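Local coordinates for leucine aminopeptidase 1 (Caenorhabditis elegans, PDB 2HC9), which removes N-terminal amino acids, preferably leucine, from peptides as a two-zinc M17 metallopeptidase and probably acts as a digestive enzyme, at residues Thr106-Phe111 / Glu143-Ile148. The protein carries 1 engineered substitution. Sequence-based numbering, arbitrary orientation.
Sequences TKNVHF and ELNVNI
Strands 108-114 and 145-151 are the two parallel arms of a beta-alpha-beta unit, joined through helix 120-128, in the N-terminal domain of this M17 aminopeptidase; Val109 pairs with Val146 and Phe111 with Ile148 on the face where the helix packs against Phe111 and Ile148 through Ile127. The short strand axes lie 4.7 Å apart and only 8° from parallel. Four backbone hydrogen bonds tie them, staggered as parallel pairing requires: Asn145 and Asn147 each offer both N and O, reaching Lys107 O and Val109 N, then Val109 O and Phe111 N. The last is the shortest, with Phe111 N 2.8 Å from Asn147 O.

On the helix side, Phe111 CG stands anti to its own carbonyl carbon (chi1 -66°), and the ring turns its CE2 edge to Val146 CG1, 3.8 Å away. Ile148 CG1 meets the same ring obliquely at CD2. Beta-branched valine and isoleucine favour extended backbone, and here Val146 and Ile148 present aliphatic carbons to the ring. Just before the strand, Leu144 sends its two methyls to different partners: CD1 lies 3.7 Å from Val109 CG2, while CD2 rests against Thr106 O at 3.2 Å.

The other face, bearing Asn108, His110, Asn145 and Asn147, is more polar, and such side chains can hydrogen-bond there, as His110 NE2 does with Asp149 OD2, which helps hold the ring's orientation. Asn147 O lies in plane at the edge of that ring, 3.7 Å from His110 CD2. Ahead of the paired residues the chains diverge, and a water donates to Lys107 O (2.9 Å) and, at longer range, to Glu143 O, linking the two backbones. Main-chain bonds thus set the pairing, while apolar side chains pack on one face and polar ones lie on the other.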
loop_
_atom_site.group_PDB
_atom_site.type_symbol
_atom_site.label_atom_id
_atom_site.label_comp_id
_atom_site.label_asym_id
_atom_site.label_seq_id
_atom_site.Cartn_x
_atom_site.Cartn_y
_atom_site.Cartn_z
ATOM N N THR A 106 -3.578 43.648 -23.044
ATOM C CA THR A 106 -2.601 44.413 -22.262
ATOM C C THR A 106 -1.228 44.468 -22.947
ATOM O O THR A 106 -0.688 43.436 -23.345
ATOM C CB THR A 106 -2.421 43.792 -20.861
ATOM O OG1 THR A 106 -3.701 43.683 -20.226
ATOM C CG2 THR A 106 -1.503 44.662 -20.012
ATOM N N LYS A 107 -0.668 45.672 -23.069
ATOM C CA LYS A 107 0.689 45.838 -23.602
ATOM C C LYS A 107 1.710 45.990 -22.478
ATOM O O LYS A 107 2.823 45.446 -22.566
ATOM C CB LYS A 107 0.764 47.078 -24.529
ATOM C CG LYS A 107 -0.242 47.082 -25.671
ATOM C CD LYS A 107 -0.127 45.827 -26.532
ATOM C CE LYS A 107 -1.085 45.891 -27.722
ATOM N NZ LYS A 107 -0.806 44.865 -28.780
ATOM N N ASN A 108 1.333 46.769 -21.458
ATOM C CA ASN A 108 2.240 47.184 -20.379
ATOM C C ASN A 108 1.702 46.748 -19.016
ATOM O O ASN A 108 0.503 46.891 -18.729
ATOM C CB ASN A 108 2.381 48.714 -20.348
ATOM C CG ASN A 108 2.723 49.298 -21.707
ATOM O OD1 ASN A 108 2.016 50.169 -22.221
ATOM N ND2 ASN A 108 3.810 48.834 -22.287
ATOM N N VAL A 109 2.590 46.245 -18.160
ATOM C CA VAL A 109 2.280 46.160 -16.725
ATOM C C VAL A 109 3.170 47.103 -15.939
ATOM O O VAL A 109 4.394 47.026 -16.005
ATOM C CB VAL A 109 2.396 44.742 -16.169
ATOM C CG1 VAL A 109 1.826 44.701 -14.728
ATOM C CG2 VAL A 109 1.622 43.797 -17.072
ATOM N N HIS A 110 2.538 48.007 -15.211
ATOM C CA HIS A 110 3.269 49.001 -14.458
ATOM C C HIS A 110 3.122 48.700 -12.954
ATOM O O HIS A 110 1.999 48.758 -12.418
ATOM C CB HIS A 110 2.695 50.390 -14.782
ATOM C CG HIS A 110 3.563 51.527 -14.321
ATOM N ND1 HIS A 110 3.172 52.845 -14.424
ATOM C CD2 HIS A 110 4.804 51.545 -13.775
ATOM C CE1 HIS A 110 4.134 53.626 -13.956
ATOM N NE2 HIS A 110 5.132 52.864 -13.553
ATOM N N PHE A 111 4.236 48.370 -12.300
ATOM C CA PHE A 111 4.256 48.258 -10.825
ATOM C C PHE A 111 4.754 49.544 -10.217
ATOM O O PHE A 111 5.810 50.060 -10.602
ATOM C CB PHE A 111 5.135 47.096 -10.320
ATOM C CG PHE A 111 4.596 45.746 -10.707
ATOM C CD1 PHE A 111 3.809 45.018 -9.817
ATOM C CD2 PHE A 111 4.812 45.251 -11.997
ATOM C CE1 PHE A 111 3.255 43.791 -10.205
ATOM C CE2 PHE A 111 4.273 44.027 -12.398
ATOM C CZ PHE A 111 3.495 43.286 -11.506
ATOM N N GLU A 143 3.364 38.833 -25.022
ATOM C CA GLU A 143 4.553 39.409 -24.400
ATOM C C GLU A 143 4.220 40.802 -23.886
ATOM O O GLU A 143 3.563 41.601 -24.576
ATOM C CB GLU A 143 5.743 39.464 -25.374
ATOM C CG GLU A 143 6.053 38.155 -26.145
ATOM C CD GLU A 143 6.256 36.920 -25.252
ATOM O OE1 GLU A 143 6.615 37.045 -24.052
ATOM O OE2 GLU A 143 6.055 35.799 -25.765
ATOM N N LEU A 144 4.688 41.095 -22.679
ATOM C CA LEU A 144 4.333 42.334 -22.010
ATOM C C LEU A 144 5.582 43.128 -21.762
ATOM O O LEU A 144 6.684 42.583 -21.651
ATOM C CB LEU A 144 3.667 42.046 -20.655
ATOM C CG LEU A 144 2.377 41.215 -20.691
ATOM C CD1 LEU A 144 1.939 40.861 -19.291
ATOM C CD2 LEU A 144 1.279 41.961 -21.361
ATOM N N ASN A 145 5.401 44.432 -21.651
ATOM C CA ASN A 145 6.461 45.310 -21.219
ATOM C C ASN A 145 6.200 45.605 -19.747
ATOM O O ASN A 145 5.195 46.242 -19.406
ATOM C CB ASN A 145 6.435 46.585 -22.086
ATOM C CG ASN A 145 7.218 47.732 -21.484
ATOM O OD1 ASN A 145 8.403 47.611 -21.184
ATOM N ND2 ASN A 145 6.549 48.866 -21.311
ATOM N N VAL A 146 7.078 45.108 -18.873
ATOM C CA VAL A 146 6.909 45.311 -17.424
ATOM C C VAL A 146 7.899 46.350 -16.906
ATOM O O VAL A 146 9.101 46.253 -17.158
ATOM C CB VAL A 146 7.052 43.988 -16.631
ATOM C CG1 VAL A 146 6.899 44.219 -15.124
ATOM C CG2 VAL A 146 6.054 42.934 -17.161
ATOM N N ASN A 147 7.378 47.361 -16.213
ATOM C CA ASN A 147 8.221 48.304 -15.478
ATOM C C ASN A 147 7.906 48.198 -13.985
ATOM O O ASN A 147 6.772 48.445 -13.572
ATOM C CB ASN A 147 7.967 49.742 -15.941
ATOM C CG ASN A 147 8.586 50.017 -17.307
ATOM O OD1 ASN A 147 9.803 50.172 -17.445
ATOM N ND2 ASN A 147 7.745 50.045 -18.318
ATOM N N ILE A 148 8.906 47.817 -13.197
ATOM C CA ILE A 148 8.820 47.893 -11.739
ATOM C C ILE A 148 9.495 49.180 -11.274
ATOM O O ILE A 148 10.731 49.289 -11.234
ATOM C CB ILE A 148 9.483 46.647 -11.045
ATOM C CG1 ILE A 148 8.941 45.337 -11.686
ATOM C CG2 ILE A 148 9.271 46.713 -9.515
ATOM C CD1 ILE A 148 9.660 44.079 -11.241
HETATM O O HOH W 1 0.876 42.245 -25.546
HETATM O O HOH W 2 3.794 44.794 -25.224
#